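Local coordinates for protein L-asparagine oxygenase (Streptomyces coelicolor, PDB 2OG5) that hydroxylates L-asparagine at C3, using iron(II), 2-oxoglutarate and dioxygen, to supply (2S,3S)-3-hydroxyasparagine for the calcium-dependent lipopeptide antibiotic, at residues G89-S94 and P189-L194; L134-G139 and L301-N306; Y36-D41 and A81-D86. All blocks are in the same frame, centred on the assembly; numbering follows the deposited sequence.

All three contacts pack helices against the same mixed sheet of the jelly roll. Contacts 1 and 2 are buried near the middle of the chain, their centres about 6 Å apart, and use neighbouring strands, 191-196 and 301-305; Met193 of the first packs on Thr136 of the second, and Ser94 is hydrogen-bonded to Asp305. Contact 3 lies farther out, about 19 Å from the chain centre and only partly buried, but shares helix 81-92 with contact 1. The chemistry follows the place: two phenylalanine rings in contact 1, methyl groups around one threonine in contact 2, and a leucine pair beside a valine–carboxylate contact in contact 3.

Contact 1. Residues G89-S94 and P189-L194; sequences GFRRDS and PDFVML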
ATOM      1  N   GLY A  89       4.373 -11.838  12.823  1.00 18.65           N
ATOM      2  CA  GLY A  89       5.819 -11.735  12.773  1.00 18.86           C
ATOM      3  C   GLY A  89       6.259 -10.558  11.920  1.00 18.70           C
ATOM      4  O   GLY A  89       7.187  -9.839  12.276  1.00 18.95           O
ATOM      5  N   PHE A  90       5.600 -10.369  10.788  1.00 18.83           N
ATOM      6  CA  PHE A  90       5.884  -9.255   9.894  1.00 18.77           C
ATOM      7  C   PHE A  90       5.576  -7.903  10.546  1.00 19.24           C
ATOM      8  O   PHE A  90       6.324  -6.934  10.382  1.00 19.58           O
ATOM      9  CB  PHE A  90       5.068  -9.415   8.606  1.00 18.88           C
ATOM     10  CG  PHE A  90       5.256  -8.293   7.640  1.00 18.52           C
ATOM     11  CD1 PHE A  90       6.436  -8.163   6.934  1.00 18.39           C
ATOM     12  CD2 PHE A  90       4.267  -7.350   7.453  1.00 19.24           C
ATOM     13  CE1 PHE A  90       6.615  -7.113   6.054  1.00 19.68           C
ATOM     14  CE2 PHE A  90       4.458  -6.286   6.577  1.00 19.79           C
ATOM     15  CZ  PHE A  90       5.628  -6.187   5.878  1.00 20.30           C
ATOM     16  N   ARG A  91       4.479  -7.839  11.298  1.00 19.38           N
ATOM     17  CA  ARG A  91       4.109  -6.603  11.992  1.00 19.15           C
ATOM     18  C   ARG A  91       5.180  -6.257  13.020  1.00 19.02           C
ATOM     19  O   ARG A  91       5.505  -5.091  13.224  1.00 19.32           O
ATOM     20  CB  ARG A  91       2.755  -6.751  12.672  1.00 19.28           C
ATOM     21  CG  ARG A  91       2.187  -5.449  13.238  1.00 20.22           C
ATOM     22  CD  ARG A  91       0.984  -5.734  14.125  1.00 20.79           C
ATOM     23  NE  ARG A  91       0.253  -4.513  14.471  1.00 20.01           N
ATOM     24  CZ  ARG A  91       0.541  -3.699  15.488  1.00 20.77           C
ATOM     25  NH1 ARG A  91       1.546  -3.932  16.319  1.00 20.39           N
ATOM     26  NH2 ARG A  91      -0.202  -2.619  15.672  1.00 22.26           N
ATOM     27  N   ARG A  92       5.733  -7.272  13.665  1.00 18.69           N
ATOM     28  CA  ARG A  92       6.771  -7.062  14.683  1.00 18.89           C
ATOM     29  C   ARG A  92       8.109  -6.655  14.067  1.00 19.00           C
ATOM     30  O   ARG A  92       8.833  -5.835  14.636  1.00 18.77           O
ATOM     31  CB  ARG A  92       6.935  -8.321  15.530  1.00 18.82           C
ATOM     32  CG  ARG A  92       8.039  -8.270  16.588  1.00 18.48           C
ATOM     33  CD  ARG A  92       7.857  -7.126  17.538  1.00 18.28           C
ATOM     34  NE  ARG A  92       8.940  -7.054  18.521  1.00 18.23           N
ATOM     35  CZ  ARG A  92      10.029  -6.312  18.363  1.00 20.31           C
ATOM     36  NH1 ARG A  92      10.209  -5.603  17.254  1.00 20.52           N
ATOM     37  NH2 ARG A  92      10.947  -6.279  19.313  1.00 20.25           N
ATOM     38  N   ASP A  93       8.437  -7.249  12.923  1.00 19.37           N
ATOM     39  CA  ASP A  93       9.687  -6.975  12.222  1.00 19.47           C
ATOM     40  C   ASP A  93       9.470  -7.219  10.728  1.00 19.58           C
ATOM     41  O   ASP A  93       9.301  -8.355  10.301  1.00 19.33           O
ATOM     42  CB  ASP A  93      10.784  -7.888  12.770  1.00 19.85           C
ATOM     43  CG  ASP A  93      12.140  -7.646  12.136  1.00 21.09           C
ATOM     44  OD1 ASP A  93      12.242  -6.910  11.127  1.00 22.01           O
ATOM     45  OD2 ASP A  93      13.129  -8.204  12.669  1.00 25.69           O
ATOM     46  N   SER A  94       9.450  -6.142   9.947  1.00 19.31           N
ATOM     47  CA  SER A  94       9.169  -6.255   8.517  1.00 19.50           C
ATOM     48  C   SER A  94      10.408  -6.629   7.691  1.00 19.79           C
ATOM     49  O   SER A  94      10.332  -6.749   6.469  1.00 19.87           O
ATOM     50  CB  SER A  94       8.506  -4.979   8.002  1.00 19.60           C
ATOM     51  OG  SER A  94       9.292  -3.846   8.290  1.00 19.11           O
ATOM     52  N   PRO A 189      -0.580   5.948   5.797  1.00 18.63           N
ATOM     53  CA  PRO A 189      -0.680   4.522   6.065  1.00 18.53           C
ATOM     54  C   PRO A 189       0.570   3.958   6.721  1.00 18.26           C
ATOM     55  O   PRO A 189       1.687   4.346   6.368  1.00 18.68           O
ATOM     56  CB  PRO A 189      -0.872   3.933   4.663  1.00 18.92           C
ATOM     57  CG  PRO A 189      -1.547   5.019   3.917  1.00 19.18           C
ATOM     58  CD  PRO A 189      -0.912   6.273   4.401  1.00 18.74           C
ATOM     59  N   ASP A 190       0.387   3.021   7.642  1.00 17.65           N
ATOM     60  CA  ASP A 190       1.503   2.265   8.212  1.00 17.84           C
ATOM     61  C   ASP A 190       1.876   1.099   7.313  1.00 18.28           C
ATOM     62  O   ASP A 190       3.065   0.847   7.098  1.00 17.62           O
ATOM     63  CB  ASP A 190       1.150   1.836   9.622  1.00 18.42           C
ATOM     64  CG  ASP A 190       0.917   3.036  10.523  1.00 19.23           C
ATOM     65  OD1 ASP A 190       1.864   3.819  10.728  1.00 20.83           O
ATOM     66  OD2 ASP A 190      -0.232   3.245  10.976  1.00 22.39           O
ATOM     67  N   PHE A 191       0.874   0.408   6.770  1.00 17.92           N
ATOM     68  CA  PHE A 191       1.085  -0.584   5.704  1.00 17.69           C
ATOM     69  C   PHE A 191       0.223  -0.246   4.504  1.00 17.90           C
ATOM     70  O   PHE A 191      -0.901   0.252   4.664  1.00 17.75           O
ATOM     71  CB  PHE A 191       0.768  -2.014   6.158  1.00 18.21           C
ATOM     72  CG  PHE A 191       1.560  -2.463   7.345  1.00 18.30           C
ATOM     73  CD1 PHE A 191       2.868  -2.913   7.207  1.00 17.69           C
ATOM     74  CD2 PHE A 191       0.993  -2.464   8.604  1.00 20.23           C
ATOM     75  CE1 PHE A 191       3.594  -3.312   8.304  1.00 19.41           C
ATOM     76  CE2 PHE A 191       1.721  -2.880   9.710  1.00 21.15           C
ATOM     77  CZ  PHE A 191       3.029  -3.289   9.555  1.00 19.83           C
ATOM     78  N   VAL A 192       0.736  -0.556   3.312  1.00 17.89           N
ATOM     79  CA  VAL A 192      -0.039  -0.504   2.079  1.00 17.77           C
ATOM     80  C   VAL A 192      -0.135  -1.923   1.535  1.00 18.04           C
ATOM     81  O   VAL A 192       0.892  -2.586   1.352  1.00 17.98           O
ATOM     82  CB  VAL A 192       0.637   0.386   1.028  1.00 18.18           C
ATOM     83  CG1 VAL A 192      -0.169   0.395  -0.286  1.00 19.02           C
ATOM     84  CG2 VAL A 192       0.798   1.811   1.569  1.00 19.31           C
ATOM     85  N   MET A 193      -1.366  -2.391   1.337  1.00 18.11           N
ATOM     86  CA  MET A 193      -1.632  -3.739   0.837  1.00 18.29           C
ATOM     87  C   MET A 193      -2.155  -3.674  -0.579  1.00 18.18           C
ATOM     88  O   MET A 193      -3.071  -2.899  -0.864  1.00 18.15           O
ATOM     89  CB  MET A 193      -2.661  -4.440   1.723  1.00 18.52           C
ATOM     90  CG  MET A 193      -2.226  -4.515   3.168  1.00 19.11           C
ATOM     91  SD  MET A 193      -3.247  -5.625   4.154  1.00 20.75           S
ATOM     92  CE  MET A 193      -4.804  -4.784   4.042  1.00 19.56           C
ATOM     93  N   LEU A 194      -1.569  -4.493  -1.457  1.00 18.59           N
ATOM     94  CA  LEU A 194      -1.957  -4.567  -2.853  1.00 18.50           C
ATOM     95  C   LEU A 194      -2.296  -6.013  -3.203  1.00 18.40           C
ATOM     96  O   LEU A 194      -1.406  -6.877  -3.196  1.00 18.45           O
ATOM     97  CB  LEU A 194      -0.800  -4.102  -3.722  1.00 18.68           C
ATOM     98  CG  LEU A 194      -0.404  -2.634  -3.581  1.00 19.73           C
ATOM     99  CD1 LEU A 194       0.937  -2.376  -4.271  1.00 22.59           C
ATOM    100  CD2 LEU A 194      -1.502  -1.760  -4.156  1.00 22.25           C
TER
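Phe191 overlaps Phe90 obliquely, the CD1–CE1 side of its ring lying nearest CE2 of Phe90, and so joins strand 191-196 of the jelly-roll sheet to the C-terminal end of helix 81-92. The closest pair is Phe90 CE2 and Phe191 CE1, 3.5 Å apart, and Phe191 CD1 follows at 3.8 Å from the same CE2. The ring planes are inclined at 42° with centroids 5.6 Å apart, and the two side chains run antiparallel alongside one another. In Phe90, CG lies anti to the backbone N (chi1 178°), beside the carbonyl carbon, and the CE2 side of the ring reaches Phe191; Phe191 already leaves its strand toward the helix. Ile303 of the adjacent strand touches both rings and continues the apolar layer.

Beside the pair, Arg91 CA lies 4.3 Å from Phe191 CZ. The arginine adds the aliphatic start of its side chain, while its NE is hydrogen-bonded to the carbonyl O of Leu140, at the end of helix 128-140. Asp190 and Phe191 together face Val332 in a classic beta bulge where the strand begins. Phe191 is also about 9 Å, side chain to side chain, from Glu181, which coordinates the iron and binds L-asparagine, so the aromatic pair lies close to the active site. Arg91 CG completes the contact, 4.4 Å from Phe191 CZ.

Contact 2. Residues L134-G139 and L301-N306; sequences LMTACG and LAIVDN
Thr136 carries the largest share of this interface, turning both branches of its side chain from helix 128-140 toward strand 301-305. Its CG2 meets CD1 of Ile303 at 4.2 Å, the two side chains meeting at a slant, while its OG1 comes 4.1 Å from CD2 of Leu301. Leu301 and Ile303 lie two residues apart on the strand, so both project from the same face of the sheet and receive the threonine between them. The division of labour follows from chi1 of -52°: it places CG2 anti to the threonine backbone N and OG1 beside that N. Ile303 extends its CG1 branch, with chi2 at 174°, so that CD1 is the atom presented to the helix.

Met193 of the neighbouring strand 191-196 also packs on Thr136, and Trp79 adds a further cover. The contact joins helix 128-140 to the mixed sheet of the jelly roll, about 13 Å from the bound sodium ion measured from the Ile303 side chain. Thr136 OG1 has its polar partner within its own helix, hydrogen-bonded to the carbonyl O of Val132. What the threonine offers Leu301 and Ile303 is therefore van der Waals contact, without a polar bond to the strand.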
ATOM      1  N   LEU A 134      -9.893  -6.536   3.744  1.00 17.53           N
ATOM      2  CA  LEU A 134     -10.345  -5.948   5.001  1.00 18.04           C
ATOM      3  C   LEU A 134     -10.093  -6.902   6.177  1.00 17.88           C
ATOM      4  O   LEU A 134      -9.808  -6.458   7.297  1.00 17.86           O
ATOM      5  CB  LEU A 134     -11.801  -5.470   4.915  1.00 17.51           C
ATOM      6  CG  LEU A 134     -12.022  -4.283   3.956  1.00 18.81           C
ATOM      7  CD1 LEU A 134     -13.464  -3.775   3.993  1.00 19.55           C
ATOM      8  CD2 LEU A 134     -11.068  -3.132   4.238  1.00 20.17           C
ATOM      9  N   MET A 135     -10.160  -8.211   5.941  1.00 17.95           N
ATOM     10  CA  MET A 135      -9.779  -9.176   6.991  1.00 18.07           C
ATOM     11  C   MET A 135      -8.312  -8.975   7.365  1.00 18.16           C
ATOM     12  O   MET A 135      -7.977  -8.838   8.544  1.00 18.26           O
ATOM     13  CB  MET A 135     -10.024 -10.625   6.554  1.00 18.54           C
ATOM     14  CG  MET A 135     -11.485 -11.012   6.519  1.00 18.15           C
ATOM     15  SD  MET A 135     -11.782 -12.774   6.206  1.00 19.35           S
ATOM     16  CE  MET A 135     -11.222 -12.934   4.504  1.00 19.93           C
ATOM     17  N   THR A 136      -7.435  -8.903   6.371  1.00 18.03           N
ATOM     18  CA  THR A 136      -6.006  -8.745   6.643  1.00 18.32           C
ATOM     19  C   THR A 136      -5.717  -7.412   7.332  1.00 18.36           C
ATOM     20  O   THR A 136      -4.889  -7.346   8.241  1.00 19.20           O
ATOM     21  CB  THR A 136      -5.158  -8.862   5.372  1.00 18.78           C
ATOM     22  OG1 THR A 136      -5.506 -10.077   4.689  1.00 19.05           O
ATOM     23  CG2 THR A 136      -3.668  -8.872   5.709  1.00 18.79           C
ATOM     24  N   ALA A 137      -6.398  -6.349   6.914  1.00 18.31           N
ATOM     25  CA  ALA A 137      -6.223  -5.047   7.551  1.00 18.24           C
ATOM     26  C   ALA A 137      -6.553  -5.111   9.034  1.00 18.40           C
ATOM     27  O   ALA A 137      -5.848  -4.543   9.865  1.00 18.59           O
ATOM     28  CB  ALA A 137      -7.099  -3.993   6.866  1.00 18.44           C
ATOM     29  N   CYS A 138      -7.634  -5.816   9.366  1.00 19.03           N
ATOM     30  CA  CYS A 138      -8.030  -5.968  10.762  1.00 19.57           C
ATOM     31  C   CYS A 138      -7.076  -6.848  11.575  1.00 20.06           C
ATOM     32  O   CYS A 138      -7.042  -6.757  12.808  1.00 20.29           O
ATOM     33  CB  CYS A 138      -9.460  -6.511  10.854  1.00 19.65           C
ATOM     34  SG  CYS A 138     -10.724  -5.355  10.363  1.00 20.66           S
ATOM     35  N   GLY A 139      -6.335  -7.733  10.909  1.00 19.38           N
ATOM     36  CA  GLY A 139      -5.285  -8.504  11.549  1.00 20.00           C
ATOM     37  C   GLY A 139      -4.032  -7.712  11.864  1.00 19.81           C
ATOM     38  O   GLY A 139      -3.390  -7.934  12.904  1.00 21.41           O
ATOM     39  N   LEU A 301      -0.773 -11.103  -2.659  1.00 19.40           N
ATOM     40  CA  LEU A 301      -0.984  -9.937  -1.801  1.00 19.62           C
ATOM     41  C   LEU A 301       0.370  -9.421  -1.343  1.00 19.20           C
ATOM     42  O   LEU A 301       1.063 -10.116  -0.603  1.00 20.06           O
ATOM     43  CB  LEU A 301      -1.808 -10.336  -0.579  1.00 20.04           C
ATOM     44  CG  LEU A 301      -2.047  -9.276   0.494  1.00 20.61           C
ATOM     45  CD1 LEU A 301      -2.862  -8.125  -0.076  1.00 22.99           C
ATOM     46  CD2 LEU A 301      -2.747  -9.880   1.720  1.00 21.91           C
ATOM     47  N   ALA A 302       0.733  -8.215  -1.787  1.00 18.82           N
ATOM     48  CA  ALA A 302       1.967  -7.564  -1.376  1.00 19.07           C
ATOM     49  C   ALA A 302       1.617  -6.626  -0.244  1.00 18.82           C
ATOM     50  O   ALA A 302       0.649  -5.874  -0.352  1.00 18.88           O
ATOM     51  CB  ALA A 302       2.580  -6.780  -2.522  1.00 19.93           C
ATOM     52  N   ILE A 303       2.388  -6.670   0.836  1.00 18.51           N
ATOM     53  CA  ILE A 303       2.188  -5.767   1.967  1.00 18.54           C
ATOM     54  C   ILE A 303       3.491  -5.021   2.197  1.00 18.61           C
ATOM     55  O   ILE A 303       4.530  -5.636   2.455  1.00 19.02           O
ATOM     56  CB  ILE A 303       1.779  -6.517   3.237  1.00 17.75           C
ATOM     57  CG1 ILE A 303       0.543  -7.386   2.982  1.00 18.60           C
ATOM     58  CG2 ILE A 303       1.523  -5.526   4.400  1.00 18.86           C
ATOM     59  CD1 ILE A 303       0.166  -8.268   4.179  1.00 19.39           C
ATOM     60  N   VAL A 304       3.434  -3.699   2.054  1.00 18.27           N
ATOM     61  CA  VAL A 304       4.601  -2.833   2.158  1.00 18.46           C
ATOM     62  C   VAL A 304       4.540  -2.075   3.490  1.00 18.53           C
ATOM     63  O   VAL A 304       3.510  -1.513   3.839  1.00 18.94           O
ATOM     64  CB  VAL A 304       4.624  -1.827   0.994  1.00 18.79           C
ATOM     65  CG1 VAL A 304       5.832  -0.922   1.077  1.00 20.96           C
ATOM     66  CG2 VAL A 304       4.587  -2.569  -0.370  1.00 20.80           C
ATOM     67  N   ASP A 305       5.623  -2.122   4.252  1.00 17.90           N
ATOM     68  CA  ASP A 305       5.750  -1.357   5.480  1.00 17.79           C
ATOM     69  C   ASP A 305       6.126   0.064   5.108  1.00 18.01           C
ATOM     70  O   ASP A 305       7.270   0.363   4.776  1.00 18.12           O
ATOM     71  CB  ASP A 305       6.804  -1.992   6.384  1.00 17.37           C
ATOM     72  CG  ASP A 305       6.904  -1.310   7.734  1.00 18.68           C
ATOM     73  OD1 ASP A 305       6.458  -0.143   7.831  1.00 19.57           O
ATOM     74  OD2 ASP A 305       7.447  -1.926   8.689  1.00 20.23           O
ATOM     75  N   ASN A 306       5.135   0.941   5.149  1.00 18.25           N
ATOM     76  CA  ASN A 306       5.267   2.310   4.679  1.00 18.24           C
ATOM     77  C   ASN A 306       6.080   3.197   5.607  1.00 18.60           C
ATOM     78  O   ASN A 306       6.349   4.359   5.255  1.00 20.11           O
ATOM     79  CB  ASN A 306       3.865   2.912   4.480  1.00 18.43           C
ATOM     80  CG  ASN A 306       3.870   4.189   3.644  1.00 19.29           C
ATOM     81  OD1 ASN A 306       4.515   4.255   2.583  1.00 19.15           O
ATOM     82  ND2 ASN A 306       3.119   5.198   4.092  1.00 18.88           N
TER

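Contact 3. Residues Y36-D41 and A81-D86; sequences YDVTLD and ATLRRD
Leu40 and Leu83 supply the apolar part of this contact, their side chains crossing at about a right angle. Both methyl groups of each take part: Leu40 CD2 lies 3.8 Å from Leu83 CD1, and Leu40 CD1 is 3.8 Å from Leu83 CD2. Leu83 CG is anti to its carbonyl carbon (chi1 -64°), and both its methyls face Leu40. Val38 also packs on Leu83, its CG1 lying 4.3 Å from Leu83 CD2. Ala45 and Val48 of helix 42-58 extend the apolar patch, packing on Leu40 and Leu83 respectively.

A second kind of approach sets a carboxylate against a methyl group. Asp86 OD2 comes 3.6 Å from Val38 CG1 and 4.1 Å from Val38 CG2, so the oxygen rests on CG1 and approaches the second branch less closely, in van der Waals contact.

Polar bonds hold the flanking residues: Thr82 OG1 is hydrogen-bonded to Asp44, and Asp41 OD1 accepts from Asp44 N as the N-cap of helix 42-58. Strand 37-39 runs parallel to strand 99-103 in the mixed sheet. Here, away from the active site, helix 81-92 packs on that short strand and its exit, a helix-on-sheet junction at the periphery of the jelly-roll fold.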
ATOM      1  N   TYR A  36       9.411 -13.889   4.253  1.00 31.78           N
ATOM      2  CA  TYR A  36       8.786 -12.719   3.614  1.00 29.92           C
ATOM      3  C   TYR A  36       8.195 -13.049   2.245  1.00 28.17           C
ATOM      4  O   TYR A  36       7.788 -12.162   1.499  1.00 26.59           O
ATOM      5  CB  TYR A  36       9.781 -11.554   3.541  1.00 29.25           C
ATOM      6  CG  TYR A  36      10.312 -11.232   4.910  1.00 29.18           C
ATOM      7  CD1 TYR A  36       9.492 -10.642   5.867  1.00 27.90           C
ATOM      8  CD2 TYR A  36      11.606 -11.588   5.278  1.00 28.35           C
ATOM      9  CE1 TYR A  36       9.959 -10.378   7.147  1.00 28.78           C
ATOM     10  CE2 TYR A  36      12.084 -11.324   6.550  1.00 28.44           C
ATOM     11  CZ  TYR A  36      11.259 -10.724   7.479  1.00 28.37           C
ATOM     12  OH  TYR A  36      11.732 -10.478   8.748  1.00 29.01           O
ATOM     13  N   ASP A  37       8.135 -14.337   1.933  1.00 27.33           N
ATOM     14  CA  ASP A  37       7.509 -14.811   0.712  1.00 26.82           C
ATOM     15  C   ASP A  37       6.806 -16.106   1.079  1.00 26.07           C
ATOM     16  O   ASP A  37       7.437 -17.165   1.166  1.00 25.85           O
ATOM     17  CB  ASP A  37       8.560 -15.006  -0.383  1.00 27.21           C
ATOM     18  CG  ASP A  37       7.958 -15.378  -1.720  1.00 27.63           C
ATOM     19  OD1 ASP A  37       6.805 -15.854  -1.758  1.00 29.08           O
ATOM     20  OD2 ASP A  37       8.654 -15.220  -2.745  1.00 30.98           O
ATOM     21  N   VAL A  38       5.502 -16.011   1.316  1.00 25.03           N
ATOM     22  CA  VAL A  38       4.725 -17.114   1.863  1.00 24.72           C
ATOM     23  C   VAL A  38       3.714 -17.609   0.847  1.00 23.93           C
ATOM     24  O   VAL A  38       2.845 -16.862   0.422  1.00 23.45           O
ATOM     25  CB  VAL A  38       3.972 -16.678   3.137  1.00 24.73           C
ATOM     26  CG1 VAL A  38       3.161 -17.844   3.702  1.00 25.03           C
ATOM     27  CG2 VAL A  38       4.955 -16.134   4.169  1.00 25.49           C
ATOM     28  N   THR A  39       3.822 -18.877   0.462  1.00 24.06           N
ATOM     29  CA  THR A  39       2.818 -19.493  -0.391  1.00 24.23           C
ATOM     30  C   THR A  39       1.908 -20.321   0.506  1.00 24.10           C
ATOM     31  O   THR A  39       2.382 -21.182   1.252  1.00 23.36           O
ATOM     32  CB  THR A  39       3.452 -20.371  -1.495  1.00 24.38           C
ATOM     33  OG1 THR A  39       4.236 -19.550  -2.370  1.00 25.40           O
ATOM     34  CG2 THR A  39       2.375 -21.069  -2.318  1.00 24.48           C
ATOM     35  N   LEU A  40       0.612 -20.042   0.455  1.00 23.61           N
ATOM     36  CA  LEU A  40      -0.356 -20.814   1.220  1.00 24.34           C
ATOM     37  C   LEU A  40      -0.348 -22.258   0.724  1.00 24.89           C
ATOM     38  O   LEU A  40      -0.314 -22.498  -0.485  1.00 24.82           O
ATOM     39  CB  LEU A  40      -1.767 -20.232   1.068  1.00 23.88           C
ATOM     40  CG  LEU A  40      -2.143 -19.041   1.957  1.00 23.36           C
ATOM     41  CD1 LEU A  40      -1.255 -17.822   1.703  1.00 22.15           C
ATOM     42  CD2 LEU A  40      -3.619 -18.692   1.760  1.00 23.78           C
ATOM     43  N   ASP A  41      -0.373 -23.220   1.645  1.00 26.15           N
ATOM     44  CA  ASP A  41      -0.556 -24.603   1.229  1.00 26.79           C
ATOM     45  C   ASP A  41      -2.034 -24.802   0.899  1.00 27.45           C
ATOM     46  O   ASP A  41      -2.855 -23.926   1.173  1.00 27.22           O
ATOM     47  CB  ASP A  41      -0.001 -25.602   2.260  1.00 27.37           C
ATOM     48  CG  ASP A  41      -0.762 -25.622   3.564  1.00 29.27           C
ATOM     49  OD1 ASP A  41      -1.866 -25.055   3.657  1.00 30.63           O
ATOM     50  OD2 ASP A  41      -0.241 -26.251   4.511  1.00 32.53           O
ATOM     51  N   ALA A  81      -3.911 -20.510  11.981  1.00 21.22           N
ATOM     52  CA  ALA A  81      -2.919 -19.944  12.890  1.00 21.13           C
ATOM     53  C   ALA A  81      -1.583 -19.690  12.212  1.00 20.95           C
ATOM     54  O   ALA A  81      -0.883 -18.744  12.562  1.00 20.92           O
ATOM     55  CB  ALA A  81      -2.724 -20.856  14.105  1.00 20.98           C
ATOM     56  N   THR A  82      -1.211 -20.545  11.258  1.00 21.38           N
ATOM     57  CA  THR A  82       0.044 -20.379  10.524  1.00 21.18           C
ATOM     58  C   THR A  82       0.148 -18.987   9.901  1.00 20.97           C
ATOM     59  O   THR A  82       1.161 -18.302  10.047  1.00 20.27           O
ATOM     60  CB  THR A  82       0.164 -21.422   9.395  1.00 22.10           C
ATOM     61  OG1 THR A  82      -1.068 -21.471   8.671  1.00 24.25           O
ATOM     62  CG2 THR A  82       0.448 -22.788   9.968  1.00 23.92           C
ATOM     63  N   LEU A  83      -0.911 -18.568   9.217  1.00 20.46           N
ATOM     64  CA  LEU A  83      -0.923 -17.282   8.515  1.00 20.53           C
ATOM     65  C   LEU A  83      -1.030 -16.120   9.498  1.00 20.14           C
ATOM     66  O   LEU A  83      -0.421 -15.077   9.294  1.00 19.41           O
ATOM     67  CB  LEU A  83      -2.077 -17.231   7.510  1.00 20.76           C
ATOM     68  CG  LEU A  83      -1.986 -18.247   6.359  1.00 21.13           C
ATOM     69  CD1 LEU A  83      -3.246 -18.218   5.496  1.00 22.51           C
ATOM     70  CD2 LEU A  83      -0.749 -17.973   5.509  1.00 21.88           C
ATOM     71  N   ARG A  84      -1.817 -16.298  10.554  1.00 19.87           N
ATOM     72  CA  ARG A  84      -1.919 -15.259  11.587  1.00 19.78           C
ATOM     73  C   ARG A  84      -0.563 -15.044  12.260  1.00 19.88           C
ATOM     74  O   ARG A  84      -0.166 -13.907  12.530  1.00 19.72           O
ATOM     75  CB  ARG A  84      -3.024 -15.576  12.596  1.00 19.35           C
ATOM     76  CG  ARG A  84      -4.421 -15.379  12.001  1.00 19.52           C
ATOM     77  CD  ARG A  84      -5.560 -15.524  12.998  1.00 19.81           C
ATOM     78  NE  ARG A  84      -5.892 -16.929  13.225  1.00 19.64           N
ATOM     79  CZ  ARG A  84      -5.540 -17.654  14.285  1.00 19.88           C
ATOM     80  NH1 ARG A  84      -4.861 -17.131  15.308  1.00 21.28           N
ATOM     81  NH2 ARG A  84      -5.900 -18.933  14.318  1.00 20.20           N
ATOM     82  N   ARG A  85       0.168 -16.128  12.487  1.00 19.88           N
ATOM     83  CA  ARG A  85       1.525 -16.039  13.024  1.00 20.22           C
ATOM     84  C   ARG A  85       2.491 -15.363  12.051  1.00 20.14           C
ATOM     85  O   ARG A  85       3.331 -14.571  12.469  1.00 20.57           O
ATOM     86  CB  ARG A  85       2.053 -17.425  13.402  1.00 20.64           C
ATOM     87  CG  ARG A  85       1.410 -17.967  14.646  1.00 20.63           C
ATOM     88  CD  ARG A  85       1.734 -19.415  14.897  1.00 21.47           C
ATOM     89  NE  ARG A  85       1.089 -19.879  16.122  1.00 22.70           N
ATOM     90  CZ  ARG A  85       0.538 -21.072  16.305  1.00 24.17           C
ATOM     91  NH1 ARG A  85       0.503 -21.974  15.325  1.00 25.14           N
ATOM     92  NH2 ARG A  85      -0.006 -21.360  17.478  1.00 24.34           N
ATOM     93  N   ASP A  86       2.385 -15.677  10.758  1.00 20.26           N
ATOM     94  CA  ASP A  86       3.241 -15.043   9.752  1.00 20.64           C
ATOM     95  C   ASP A  86       3.034 -13.525   9.723  1.00 20.43           C
ATOM     96  O   ASP A  86       4.001 -12.754   9.688  1.00 20.68           O
ATOM     97  CB  ASP A  86       2.963 -15.597   8.354  1.00 21.14           C
ATOM     98  CG  ASP A  86       3.385 -17.043   8.192  1.00 23.97           C
ATOM     99  OD1 ASP A  86       4.270 -17.528   8.932  1.00 26.14           O
ATOM    100  OD2 ASP A  86       2.804 -17.696   7.299  1.00 25.41           O
TER